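PDB 5BN1: acetylxylan esterase from Geobacillus stearothermophilus, which removes acetyl groups from the xylose units of xylan and xylo-oligosaccharides, a step in the breakdown of plant hemicellulose. Local coordinates for residues K8-G13 with I78-D83; R21-G26 with K59-N64; Y138-E143 with L183-L188. The protein carries 1 engineered substitution. All blocks are in the same frame, centred on the assembly; numbering follows the deposited sequence.

In the fold
Contacts 1 and 2 adjoin each other around the central parallel sheet, while contact 3 lies far off, its centre about 31 Å from that of contact 1 and on the opposite side of the chain's centre. Contact 1 ties the start of strand 8-13 to the loop after helix 66-78; contact 2 holds the loop before that helix. The two meet where Phe11 O and Lys59 N come within 2.7 Å. Both are polar and partly buried, gripping backbone oxygens with lysine or arginine; contact 2 includes Gly63, a probable transition-state stabiliser, and lies close to the probable nucleophile. Contact 3 is mostly buried and apolar, a proline against an isoleucine, beside a subunit interface of the octamer.

Contact 1. Residues K8-G13 with I78-D83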
ATOM      1  N   LYS A   8     -14.544  -9.250  35.365  1.00 20.57           N
ATOM      2  CA  LYS A   8     -14.484  -8.956  33.944  1.00 19.68           C
ATOM      3  C   LYS A   8     -15.536  -7.895  33.640  1.00 22.84           C
ATOM      4  O   LYS A   8     -16.720  -8.027  33.879  1.00 19.16           O
ATOM      5  CB  LYS A   8     -14.713 -10.133  33.074  1.00 20.23           C
ATOM      6  CG  LYS A   8     -14.737  -9.823  31.612  1.00 24.66           C
ATOM      7  CD  LYS A   8     -15.113 -10.993  30.716  1.00 29.81           C
ATOM      8  CE  LYS A   8     -14.034 -11.837  30.260  1.00 29.13           C
ATOM      9  NZ  LYS A   8     -14.377 -12.862  29.267  1.00 27.86           N
ATOM     10  N   LEU A   9     -15.085  -6.763  33.062  1.00 18.51           N
ATOM     11  CA  LEU A   9     -15.918  -5.630  32.701  1.00 17.23           C
ATOM     12  C   LEU A   9     -15.921  -5.571  31.207  1.00 18.10           C
ATOM     13  O   LEU A   9     -14.852  -5.489  30.573  1.00 16.54           O
ATOM     14  CB  LEU A   9     -15.355  -4.340  33.283  1.00 17.04           C
ATOM     15  CG  LEU A   9     -15.836  -2.993  32.696  1.00 17.17           C
ATOM     16  CD1 LEU A   9     -17.353  -2.827  32.822  1.00 17.20           C
ATOM     17  CD2 LEU A   9     -15.166  -1.904  33.473  1.00 20.03           C
ATOM     18  N   LEU A  10     -17.097  -5.658  30.582  1.00 15.92           N
ATOM     19  CA  LEU A  10     -17.259  -5.732  29.179  1.00 15.59           C
ATOM     20  C   LEU A  10     -18.016  -4.507  28.766  1.00 15.77           C
ATOM     21  O   LEU A  10     -19.092  -4.193  29.260  1.00 15.64           O
ATOM     22  CB  LEU A  10     -18.005  -6.984  28.719  1.00 17.28           C
ATOM     23  CG  LEU A  10     -18.252  -7.213  27.264  1.00 18.89           C
ATOM     24  CD1 LEU A  10     -18.367  -8.715  27.016  1.00 21.98           C
ATOM     25  CD2 LEU A  10     -19.554  -6.606  26.787  1.00 18.24           C
ATOM     26  N   PHE A  11     -17.489  -3.753  27.758  1.00 13.99           N
ATOM     27  CA  PHE A  11     -18.121  -2.559  27.194  1.00 15.46           C
ATOM     28  C   PHE A  11     -18.656  -2.927  25.841  1.00 13.36           C
ATOM     29  O   PHE A  11     -18.050  -3.601  25.014  1.00 16.06           O
ATOM     30  CB  PHE A  11     -17.084  -1.432  27.015  1.00 14.76           C
ATOM     31  CG  PHE A  11     -16.590  -0.819  28.271  1.00 14.36           C
ATOM     32  CD1 PHE A  11     -17.149   0.317  28.720  1.00 13.77           C
ATOM     33  CD2 PHE A  11     -15.418  -1.332  28.901  1.00 15.60           C
ATOM     34  CE1 PHE A  11     -16.704   0.970  29.861  1.00 17.04           C
ATOM     35  CE2 PHE A  11     -14.938  -0.671  30.006  1.00 14.51           C
ATOM     36  CZ  PHE A  11     -15.550   0.442  30.504  1.00 15.16           C
ATOM     37  N   ILE A  12     -19.900  -2.435  25.613  1.00 14.52           N
ATOM     38  CA  ILE A  12     -20.551  -2.658  24.352  1.00 14.59           C
ATOM     39  C   ILE A  12     -21.276  -1.357  23.915  1.00 13.56           C
ATOM     40  O   ILE A  12     -21.678  -0.521  24.725  1.00 14.80           O
ATOM     41  CB  ILE A  12     -21.413  -3.925  24.280  1.00 15.16           C
ATOM     42  CG1 ILE A  12     -21.731  -4.349  22.845  1.00 15.36           C
ATOM     43  CG2 ILE A  12     -22.638  -3.742  25.176  1.00 15.75           C
ATOM     44  CD1 ILE A  12     -22.317  -5.763  22.663  1.00 16.62           C
ATOM     45  N   GLY A  13     -21.316  -1.152  22.590  1.00 13.55           N
ATOM     46  CA  GLY A  13     -21.857   0.013  22.038  1.00 14.10           C
ATOM     47  C   GLY A  13     -21.450   0.120  20.568  1.00 12.29           C
ATOM     48  O   GLY A  13     -21.222  -0.850  19.874  1.00 12.77           O
ATOM     49  N   ILE A  78     -23.189 -12.516  26.250  1.00 19.68           N
ATOM     50  CA  ILE A  78     -23.470 -13.682  27.154  1.00 20.82           C
ATOM     51  C   ILE A  78     -22.373 -14.680  27.164  1.00 21.36           C
ATOM     52  O   ILE A  78     -21.922 -15.058  28.266  1.00 24.24           O
ATOM     53  CB  ILE A  78     -24.835 -14.342  26.741  1.00 22.80           C
ATOM     54  CG1 ILE A  78     -25.984 -13.359  26.809  1.00 21.56           C
ATOM     55  CG2 ILE A  78     -25.104 -15.502  27.754  1.00 26.97           C
ATOM     56  CD1 ILE A  78     -26.148 -12.561  27.965  1.00 24.50           C
ATOM     57  N   ALA A  79     -21.870 -15.063  26.030  1.00 21.71           N
ATOM     58  CA  ALA A  79     -20.887 -16.123  25.888  1.00 22.49           C
ATOM     59  C   ALA A  79     -19.512 -15.691  26.454  1.00 25.07           C
ATOM     60  O   ALA A  79     -18.679 -16.547  26.705  1.00 27.19           O
ATOM     61  CB  ALA A  79     -20.807 -16.550  24.478  1.00 23.75           C
ATOM     62  N   GLN A  80     -19.287 -14.385  26.666  1.00 22.12           N
ATOM     63  CA  GLN A  80     -18.055 -13.859  27.298  1.00 23.43           C
ATOM     64  C   GLN A  80     -18.027 -13.950  28.777  1.00 21.78           C
ATOM     65  O   GLN A  80     -17.046 -13.615  29.446  1.00 26.65           O
ATOM     66  CB  GLN A  80     -17.864 -12.362  26.897  1.00 23.23           C
ATOM     67  CG  GLN A  80     -17.911 -12.149  25.419  1.00 24.25           C
ATOM     68  CD  GLN A  80     -16.891 -12.937  24.584  1.00 32.73           C
ATOM     69  OE1 GLN A  80     -15.744 -13.080  24.971  1.00 33.44           O
ATOM     70  NE2 GLN A  80     -17.311 -13.435  23.435  1.00 32.13           N
ATOM     71  N   LYS A  81     -19.151 -14.343  29.360  1.00 22.39           N
ATOM     72  CA  LYS A  81     -19.303 -14.433  30.793  1.00 23.83           C
ATOM     73  C   LYS A  81     -18.771 -13.291  31.565  1.00 24.33           C
ATOM     74  O   LYS A  81     -17.989 -13.425  32.490  1.00 24.36           O
ATOM     75  CB  LYS A  81     -18.613 -15.735  31.268  1.00 28.87           C
ATOM     76  CG  LYS A  81     -19.051 -16.976  30.509  1.00 33.96           C
ATOM     77  CD  LYS A  81     -20.543 -17.265  30.751  1.00 42.17           C
ATOM     78  CE  LYS A  81     -21.018 -18.596  30.138  1.00 49.55           C
ATOM     79  NZ  LYS A  81     -20.167 -19.643  30.774  1.00 59.32           N
ATOM     80  N   PRO A  82     -19.188 -12.073  31.234  1.00 20.03           N
ATOM     81  CA  PRO A  82     -18.796 -11.000  32.043  1.00 18.75           C
ATOM     82  C   PRO A  82     -19.360 -10.851  33.378  1.00 22.51           C
ATOM     83  O   PRO A  82     -20.462 -11.328  33.681  1.00 23.30           O
ATOM     84  CB  PRO A  82     -19.254  -9.769  31.182  1.00 21.29           C
ATOM     85  CG  PRO A  82     -20.535 -10.324  30.525  1.00 20.19           C
ATOM     86  CD  PRO A  82     -20.201 -11.709  30.200  1.00 21.86           C
ATOM     87  N   ASP A  83     -18.680 -10.153  34.248  1.00 20.44           N
ATOM     88  CA  ASP A  83     -19.211  -9.764  35.540  1.00 20.43           C
ATOM     89  C   ASP A  83     -19.962  -8.476  35.586  1.00 19.13           C
ATOM     90  O   ASP A  83     -20.979  -8.285  36.163  1.00 20.50           O
ATOM     91  CB  ASP A  83     -18.103  -9.722  36.577  1.00 22.97           C
ATOM     92  CG  ASP A  83     -17.418 -11.041  36.719  1.00 25.13           C
ATOM     93  OD1 ASP A  83     -18.176 -12.044  37.179  1.00 27.56           O
ATOM     94  OD2 ASP A  83     -16.253 -11.282  36.338  1.00 24.54           O
TER
HETATM   95  O   HOH W   1     -14.327 -11.731  26.769  1.00 36.70           O
HETATM   96  O   HOH W   2     -15.140 -14.520  31.922  1.00 38.88           O
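Strand 8-13 and the loop 78-83 come closest at Lys8 and Asp83, whose CA atoms are 5.1 Å apart, at the end of the central parallel sheet of the SGNH-hydrolase fold where strand 8-13 begins. Residues 78-83 close the beta-alpha-beta crossover that leaves strand 55-58, passes through helix 66-78 and enters strand 84-88, so that strand 8-13 ends up between the two strands it joins. The chain comes off the helix in a type I turn from Ile78 to Lys81, and Lys81 takes positive phi. Lys8 is then held from both ends of its backbone: Asp83 N donates to Lys8 O at 2.9 Å, and Lys8 N donates to Asp83 OD2 at 2.8 Å, nearly straight at 167° and on the anti lone pair of OD2. The other carboxylate oxygen, OD1, forms a salt bridge with Lys129.

Next to this clasp the Lys8 chain lies over the turn. It is bent at chi3 (-89°), and Lys8 CE stays beside Gln80 O, 3.6 Å away. Lys8 NZ donates to Gln80 O at 2.8 Å, in the carbonyl plane and on a lone pair. Deeper in, Leu10 points toward the loop: its CB meets Pro82 CB at 3.9 Å, and its CD1 packs on Gln80 CB at 3.7 Å, the Leu10 and Gln80 side chains crossing at about a right angle. The Gln80 amide nitrogen is satisfied by Glu75 O on helix 66-78, while its OE1 accepts a hydrogen bond from a water that in turn accepts from Lys8 NZ at 2.7 Å.

Contact 2. Residues R21-G26 with K59-N64; sequences RARPEG and KGISGN
Arg21 and Lys59 carry the tight half of this contact, in which the loop after helix 15-18 is pinned to the one leaving strand 55-58. The Arg21 guanidinium grips Gly60 O side-on with two nitrogens. Arg21 NE lies in the carbonyl plane 2.8 Å from Gly60 O, with an N-H...O angle of 159°; Arg21 NH2, 3.1 Å from Gly60 O, sits above that plane. The Arg21 chain is bent at chi2, and on the far edge NH1 donates to Ala22 O and to Pro24 O of its own loop, so acceptors close to the guanidinium plane on both edges fix its rotation. Lys59 CA covers one face and Arg23 CG the other. Pro24 follows a cis peptide, and its O is shared: Lys59 NZ reaches Pro24 O at 2.7 Å from the face opposite Arg21 NH1. The two cationic nitrogens, Arg21 NH1 and Lys59 NZ, stay 4.7 Å apart with the oxygen between them, which probably eases their repulsion.

Toward solvent the packing thins. The Arg23 guanidinium turns a face to Ile61 CG2, 3.9 Å from Arg23 NH2, and a water links NH2 to Ser62 O, but Ile61 and Ser62 were each modelled in two conformers, so details here are doubtful. Asp18 is the firmer partner, salt-bridged to Arg23 NH2 and accepting from Ser62 N. Residues 61-64 form a type II turn whose Gly63 is thought to stabilise the transition state with Asn92, close to the probable nucleophile Ser15; this fits the oxyanion hole of SGNH esterases. Behind it, Lys59 and Ile61 bond by backbone to Phe11 and Gly13 of strand 8-13, while Lys59 O accepts from Arg72 of helix 66-78.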
ATOM      1  N   ARG A  21     -11.048  -0.841  18.267  1.00 20.15           N
ATOM      2  CA  ARG A  21     -10.738  -2.005  19.047  1.00 20.46           C
ATOM      3  C   ARG A  21     -10.465  -3.237  18.185  1.00 22.00           C
ATOM      4  O   ARG A  21     -10.876  -3.315  17.051  1.00 22.81           O
ATOM      5  CB  ARG A  21     -11.799  -2.232  20.132  1.00 21.77           C
ATOM      6  CG  ARG A  21     -13.162  -2.607  19.671  1.00 19.70           C
ATOM      7  CD  ARG A  21     -13.273  -4.068  19.411  1.00 21.45           C
ATOM      8  NE  ARG A  21     -14.618  -4.399  19.104  1.00 19.41           N
ATOM      9  CZ  ARG A  21     -15.075  -5.636  19.009  1.00 23.41           C
ATOM     10  NH1 ARG A  21     -14.252  -6.695  19.081  1.00 25.96           N
ATOM     11  NH2 ARG A  21     -16.355  -5.844  18.876  1.00 22.23           N
ATOM     12  N   ALA A  22      -9.705  -4.157  18.766  1.00 25.05           N
ATOM     13  CA  ALA A  22      -9.346  -5.451  18.029  1.00 25.64           C
ATOM     14  C   ALA A  22     -10.571  -6.361  17.879  1.00 27.78           C
ATOM     15  O   ALA A  22     -11.290  -6.565  18.835  1.00 24.07           O
ATOM     16  CB  ALA A  22      -8.308  -6.189  18.835  1.00 29.99           C
ATOM     17  N   ARG A  23     -10.778  -6.811  16.663  1.00 29.07           N
ATOM     18  CA  ARG A  23     -11.901  -7.674  16.291  1.00 31.47           C
ATOM     19  C   ARG A  23     -11.346  -9.098  16.014  1.00 35.26           C
ATOM     20  O   ARG A  23     -10.322  -9.256  15.330  1.00 35.21           O
ATOM     21  CB  ARG A  23     -12.635  -7.153  15.106  1.00 34.50           C
ATOM     22  CG  ARG A  23     -13.200  -5.760  15.378  1.00 29.64           C
ATOM     23  CD  ARG A  23     -14.307  -5.504  14.438  1.00 31.31           C
ATOM     24  NE  ARG A  23     -14.702  -4.083  14.495  1.00 28.64           N
ATOM     25  CZ  ARG A  23     -15.621  -3.548  13.705  1.00 28.85           C
ATOM     26  NH1 ARG A  23     -16.255  -4.289  12.790  1.00 29.37           N
ATOM     27  NH2 ARG A  23     -15.972  -2.273  13.847  1.00 24.90           N
ATOM     28  N   PRO A  24     -12.036 -10.108  16.555  1.00 34.41           N
ATOM     29  CA  PRO A  24     -13.253 -10.107  17.336  1.00 31.35           C
ATOM     30  C   PRO A  24     -13.097  -9.926  18.838  1.00 31.82           C
ATOM     31  O   PRO A  24     -14.045  -9.524  19.537  1.00 30.04           O
ATOM     32  CB  PRO A  24     -13.840 -11.533  17.054  1.00 34.42           C
ATOM     33  CG  PRO A  24     -12.581 -12.382  17.009  1.00 34.54           C
ATOM     34  CD  PRO A  24     -11.659 -11.506  16.150  1.00 37.18           C
ATOM     35  N   GLU A  25     -11.880 -10.167  19.333  1.00 29.57           N
ATOM     36  CA  GLU A  25     -11.660 -10.447  20.760  1.00 32.57           C
ATOM     37  C   GLU A  25     -11.816  -9.166  21.606  1.00 29.82           C
ATOM     38  O   GLU A  25     -12.288  -9.205  22.790  1.00 26.01           O
ATOM     39  CB  GLU A  25     -10.254 -11.056  20.986  1.00 40.38           C
ATOM     40  CG  GLU A  25      -9.792 -12.043  19.889  1.00 51.32           C
ATOM     41  CD  GLU A  25      -9.221 -11.412  18.560  1.00 60.19           C
ATOM     42  OE1 GLU A  25      -9.020 -10.136  18.396  1.00 53.51           O
ATOM     43  OE2 GLU A  25      -8.977 -12.238  17.622  1.00 80.47           O
ATOM     44  N   GLY A  26     -11.352  -8.001  21.084  1.00 25.44           N
ATOM     45  CA  GLY A  26     -11.482  -6.778  21.913  1.00 23.07           C
ATOM     46  C   GLY A  26     -10.823  -6.744  23.311  1.00 22.55           C
ATOM     47  O   GLY A  26     -11.160  -6.024  24.225  1.00 20.38           O
ATOM     48  N   LYS A  59     -16.314  -4.635  23.157  1.00 15.81           N
ATOM     49  CA  LYS A  59     -17.159  -5.181  22.123  1.00 16.65           C
ATOM     50  C   LYS A  59     -17.924  -4.158  21.298  1.00 15.93           C
ATOM     51  O   LYS A  59     -18.918  -4.450  20.619  1.00 15.87           O
ATOM     52  CB  LYS A  59     -18.125  -6.297  22.683  1.00 16.92           C
ATOM     53  CG  LYS A  59     -17.324  -7.513  23.136  1.00 18.91           C
ATOM     54  CD  LYS A  59     -16.753  -8.297  22.044  1.00 23.39           C
ATOM     55  CE  LYS A  59     -16.249  -9.684  22.507  1.00 27.32           C
ATOM     56  NZ  LYS A  59     -15.768 -10.509  21.372  1.00 33.20           N
ATOM     57  N   GLY A  60     -17.434  -2.912  21.317  1.00 15.78           N
ATOM     58  CA  GLY A  60     -18.037  -1.868  20.493  1.00 15.08           C
ATOM     59  C   GLY A  60     -17.947  -2.177  19.020  1.00 15.27           C
ATOM     60  O   GLY A  60     -16.876  -2.772  18.589  1.00 16.65           O
ATOM     61  N   ILE A  61     -18.961  -1.819  18.226  1.00 14.46           N
ATOM     62  CA  ILE A  61     -18.874  -1.912  16.809  0.50 14.65           C
ATOM     63  C   ILE A  61     -19.436  -0.663  16.162  1.00 16.38           C
ATOM     64  O   ILE A  61     -20.598  -0.306  16.339  1.00 14.49           O
ATOM     65  CB  ILE A  61     -19.583  -3.165  16.303  0.50 14.96           C
ATOM     66  CG1 ILE A  61     -18.894  -4.359  16.859  0.50 14.29           C
ATOM     67  CG2 ILE A  61     -19.607  -3.242  14.801  0.50 16.11           C
ATOM     68  CD1 ILE A  61     -19.369  -5.667  16.342  0.50 15.41           C
ATOM     69  N   SER A  62     -18.599   0.018  15.345  1.00 15.45           N
ATOM     70  CA  SER A  62     -19.033   1.198  14.658  0.70 16.57           C
ATOM     71  C   SER A  62     -20.297   0.969  13.854  1.00 13.72           C
ATOM     72  O   SER A  62     -20.411  -0.046  13.163  1.00 15.71           O
ATOM     73  CB  SER A  62     -17.875   1.610  13.684  0.70 18.03           C
ATOM     74  OG  SER A  62     -18.262   2.821  13.044  0.70 18.83           O
ATOM     75  N   GLY A  63     -21.221   1.936  13.927  1.00 14.88           N
ATOM     76  CA  GLY A  63     -22.487   1.931  13.254  1.00 16.14           C
ATOM     77  C   GLY A  63     -23.661   1.313  13.964  1.00 14.34           C
ATOM     78  O   GLY A  63     -24.758   1.391  13.437  1.00 16.00           O
ATOM     79  N   ASN A  64     -23.363   0.602  15.028  1.00 14.54           N
ATOM     80  CA  ASN A  64     -24.480  -0.189  15.642  1.00 13.95           C
ATOM     81  C   ASN A  64     -25.571   0.670  16.284  1.00 13.81           C
ATOM     82  O   ASN A  64     -25.361   1.724  16.841  1.00 12.42           O
ATOM     83  CB  ASN A  64     -23.927  -1.123  16.722  1.00 14.12           C
ATOM     84  CG  ASN A  64     -23.395  -2.411  16.268  1.00 15.18           C
ATOM     85  OD1 ASN A  64     -23.184  -2.722  15.025  1.00 18.60           O
ATOM     86  ND2 ASN A  64     -23.311  -3.234  17.220  1.00 11.83           N
TER
HETATM   87  O   HOH W   3     -18.329  -1.484  11.966  1.00 28.38           O

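Contact 3. Residues Y138-E143 with L183-L188; sequences YIEGNE and LYPAAL
An inverse gamma turn centred on Ile139, in the loop between strand 130-134 and helix 146-165 of the SGNH-hydrolase fold, packs on residues 185-187, which have helical backbone angles, in the loop after helix 172-180. Ile139 and Pro185 make the meeting point. The CB-CG side of the Pro185 ring lies against Ile139 O, with CB at 3.1 Å and CG at 3.4 Å. That oxygen is buried here and has no polar partner in the model; in place of a donor it meets the proline methylenes. Next to it the Ile139 CG2 branch, anti to the backbone N, meets Leu188 CD1 at 4.0 Å, the two side chains crossing at about a right angle; Phe176 and Leu180 of helix 172-180 also touch Ile139.

The Ile139 side chain lies about 7 Å from those of Asp191 and His194, the probable charge-relay pair, without touching them. Tyr184 OH hydrogen-bonds to Tyr138 and Asp145 of a neighbouring subunit, placing the contact at an octamer interface. Glu140, itself buried, flanks the proline: OE1 forms a salt bridge with Arg192, and OE2, through its anti lone pair, accepts from Asn142 N at 2.9 Å.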
ATOM      1  N   TYR A 138     -25.443  13.780  22.361  1.00 10.96           N
ATOM      2  CA  TYR A 138     -25.272  14.589  21.131  1.00 11.26           C
ATOM      3  C   TYR A 138     -24.607  15.833  21.568  1.00 12.84           C
ATOM      4  O   TYR A 138     -25.076  16.513  22.501  1.00 12.55           O
ATOM      5  CB  TYR A 138     -26.568  14.812  20.412  1.00 11.88           C
ATOM      6  CG  TYR A 138     -26.468  15.411  19.027  1.00 10.90           C
ATOM      7  CD1 TYR A 138     -25.688  14.806  18.069  1.00 11.13           C
ATOM      8  CD2 TYR A 138     -27.236  16.493  18.660  1.00 10.94           C
ATOM      9  CE1 TYR A 138     -25.627  15.276  16.788  1.00 11.01           C
ATOM     10  CE2 TYR A 138     -27.159  16.982  17.352  1.00 10.45           C
ATOM     11  CZ  TYR A 138     -26.387  16.349  16.437  1.00 11.48           C
ATOM     12  OH  TYR A 138     -26.403  16.854  15.131  1.00 12.69           O
ATOM     13  N   ILE A 139     -23.451  16.152  20.927  1.00 10.42           N
ATOM     14  CA  ILE A 139     -22.678  17.258  21.440  1.00 11.47           C
ATOM     15  C   ILE A 139     -23.189  18.546  20.828  1.00 11.64           C
ATOM     16  O   ILE A 139     -22.764  19.059  19.784  1.00 12.99           O
ATOM     17  CB  ILE A 139     -21.156  17.015  21.153  1.00 10.70           C
ATOM     18  CG1 ILE A 139     -20.724  15.710  21.725  1.00 11.97           C
ATOM     19  CG2 ILE A 139     -20.328  18.226  21.687  1.00 12.43           C
ATOM     20  CD1 ILE A 139     -19.296  15.267  21.373  1.00 13.80           C
ATOM     21  N   GLU A 140     -24.238  19.106  21.469  1.00 10.95           N
ATOM     22  CA  GLU A 140     -25.030  20.206  20.944  1.00 11.24           C
ATOM     23  C   GLU A 140     -25.721  20.827  22.159  1.00 14.87           C
ATOM     24  O   GLU A 140     -26.414  20.067  22.870  1.00 13.88           O
ATOM     25  CB  GLU A 140     -26.126  19.663  19.930  1.00 12.73           C
ATOM     26  CG  GLU A 140     -27.124  20.705  19.559  1.00 13.38           C
ATOM     27  CD  GLU A 140     -26.517  21.971  19.053  1.00 14.64           C
ATOM     28  OE1 GLU A 140     -25.749  21.934  18.020  1.00 13.85           O
ATOM     29  OE2 GLU A 140     -26.723  23.076  19.678  1.00 16.79           O
ATOM     30  N   GLY A 141     -25.458  22.073  22.502  1.00 14.72           N
ATOM     31  CA  GLY A 141     -26.010  22.680  23.710  1.00 16.15           C
ATOM     32  C   GLY A 141     -27.404  23.216  23.563  1.00 17.79           C
ATOM     33  O   GLY A 141     -28.054  23.481  24.604  1.00 17.91           O
ATOM     34  N   ASN A 142     -27.897  23.335  22.357  1.00 16.10           N
ATOM     35  CA  ASN A 142     -29.306  23.817  22.148  1.00 14.72           C
ATOM     36  C   ASN A 142     -30.272  22.678  22.295  1.00 16.06           C
ATOM     37  O   ASN A 142     -30.382  21.814  21.428  1.00 14.28           O
ATOM     38  CB  ASN A 142     -29.482  24.536  20.836  1.00 14.50           C
ATOM     39  CG  ASN A 142     -30.914  25.010  20.589  1.00 19.33           C
ATOM     40  OD1 ASN A 142     -31.712  25.015  21.525  1.00 18.95           O
ATOM     41  ND2 ASN A 142     -31.243  25.305  19.361  1.00 24.19           N
ATOM     42  N   GLU A 143     -31.043  22.673  23.415  1.00 17.99           N
ATOM     43  CA  GLU A 143     -31.977  21.620  23.713  1.00 18.20           C
ATOM     44  C   GLU A 143     -33.077  21.540  22.687  1.00 18.66           C
ATOM     45  O   GLU A 143     -33.690  20.451  22.605  1.00 20.42           O
ATOM     46  CB  GLU A 143     -32.653  21.854  25.078  1.00 19.06           C
ATOM     47  CG  GLU A 143     -31.753  21.678  26.235  1.00 21.60           C
ATOM     48  CD  GLU A 143     -32.408  22.039  27.599  1.00 30.43           C
ATOM     49  OE1 GLU A 143     -33.577  22.457  27.625  1.00 33.28           O
ATOM     50  OE2 GLU A 143     -31.666  22.026  28.560  1.00 32.14           O
ATOM     51  N   LEU A 183     -17.570  25.709  25.550  1.00 15.92           N
ATOM     52  CA  LEU A 183     -17.080  25.413  24.245  1.00 15.53           C
ATOM     53  C   LEU A 183     -18.251  25.198  23.253  1.00 15.13           C
ATOM     54  O   LEU A 183     -19.274  24.639  23.612  1.00 16.42           O
ATOM     55  CB  LEU A 183     -16.278  24.135  24.163  1.00 16.06           C
ATOM     56  CG  LEU A 183     -15.000  24.051  25.052  1.00 17.70           C
ATOM     57  CD1 LEU A 183     -14.338  22.651  24.912  1.00 18.48           C
ATOM     58  CD2 LEU A 183     -14.097  25.156  24.635  1.00 20.15           C
ATOM     59  N   TYR A 184     -18.066  25.726  22.050  1.00 12.49           N
ATOM     60  CA  TYR A 184     -18.962  25.431  20.931  1.00 12.84           C
ATOM     61  C   TYR A 184     -18.714  23.976  20.561  1.00 12.52           C
ATOM     62  O   TYR A 184     -17.619  23.431  20.608  1.00 13.51           O
ATOM     63  CB  TYR A 184     -18.599  26.353  19.740  1.00 13.40           C
ATOM     64  CG  TYR A 184     -19.584  26.233  18.597  1.00 13.07           C
ATOM     65  CD1 TYR A 184     -20.835  26.833  18.589  1.00 12.91           C
ATOM     66  CD2 TYR A 184     -19.227  25.476  17.489  1.00 13.30           C
ATOM     67  CE1 TYR A 184     -21.720  26.644  17.536  1.00 15.03           C
ATOM     68  CE2 TYR A 184     -20.095  25.318  16.443  1.00 13.44           C
ATOM     69  CZ  TYR A 184     -21.339  25.901  16.430  1.00 12.62           C
ATOM     70  OH  TYR A 184     -22.147  25.677  15.350  1.00 12.07           O
ATOM     71  N   PRO A 185     -19.774  23.283  20.040  1.00 11.89           N
ATOM     72  CA  PRO A 185     -19.557  21.848  19.777  1.00 11.84           C
ATOM     73  C   PRO A 185     -18.356  21.459  18.869  1.00 11.99           C
ATOM     74  O   PRO A 185     -17.729  20.451  19.117  1.00 12.68           O
ATOM     75  CB  PRO A 185     -20.913  21.497  19.158  1.00 12.80           C
ATOM     76  CG  PRO A 185     -21.925  22.327  19.830  1.00 14.73           C
ATOM     77  CD  PRO A 185     -21.201  23.671  19.890  1.00 13.79           C
ATOM     78  N   ALA A 186     -18.123  22.241  17.832  1.00 12.67           N
ATOM     79  CA  ALA A 186     -17.042  21.912  16.905  1.00 12.97           C
ATOM     80  C   ALA A 186     -15.670  21.838  17.569  1.00 12.04           C
ATOM     81  O   ALA A 186     -14.792  21.202  17.062  1.00 12.56           O
ATOM     82  CB  ALA A 186     -16.991  22.942  15.833  1.00 12.78           C
ATOM     83  N   ALA A 187     -15.527  22.472  18.740  1.00 13.13           N
ATOM     84  CA  ALA A 187     -14.283  22.355  19.521  1.00 11.68           C
ATOM     85  C   ALA A 187     -14.053  20.961  20.100  1.00 13.95           C
ATOM     86  O   ALA A 187     -12.895  20.585  20.389  1.00 14.17           O
ATOM     87  CB  ALA A 187     -14.211  23.429  20.578  1.00 13.62           C
ATOM     88  N   LEU A 188     -15.134  20.198  20.271  1.00 11.85           N
ATOM     89  CA  LEU A 188     -15.084  18.840  20.731  1.00 12.07           C
ATOM     90  C   LEU A 188     -15.333  17.813  19.613  1.00 12.45           C
ATOM     91  O   LEU A 188     -14.773  16.694  19.644  1.00 14.24           O
ATOM     92  CB  LEU A 188     -16.153  18.613  21.810  1.00 12.99           C
ATOM     93  CG  LEU A 188     -15.908  19.376  23.135  1.00 13.78           C
ATOM     94  CD1 LEU A 188     -17.215  19.295  23.949  1.00 18.30           C
ATOM     95  CD2 LEU A 188     -14.755  18.726  23.849  1.00 18.61           C
TER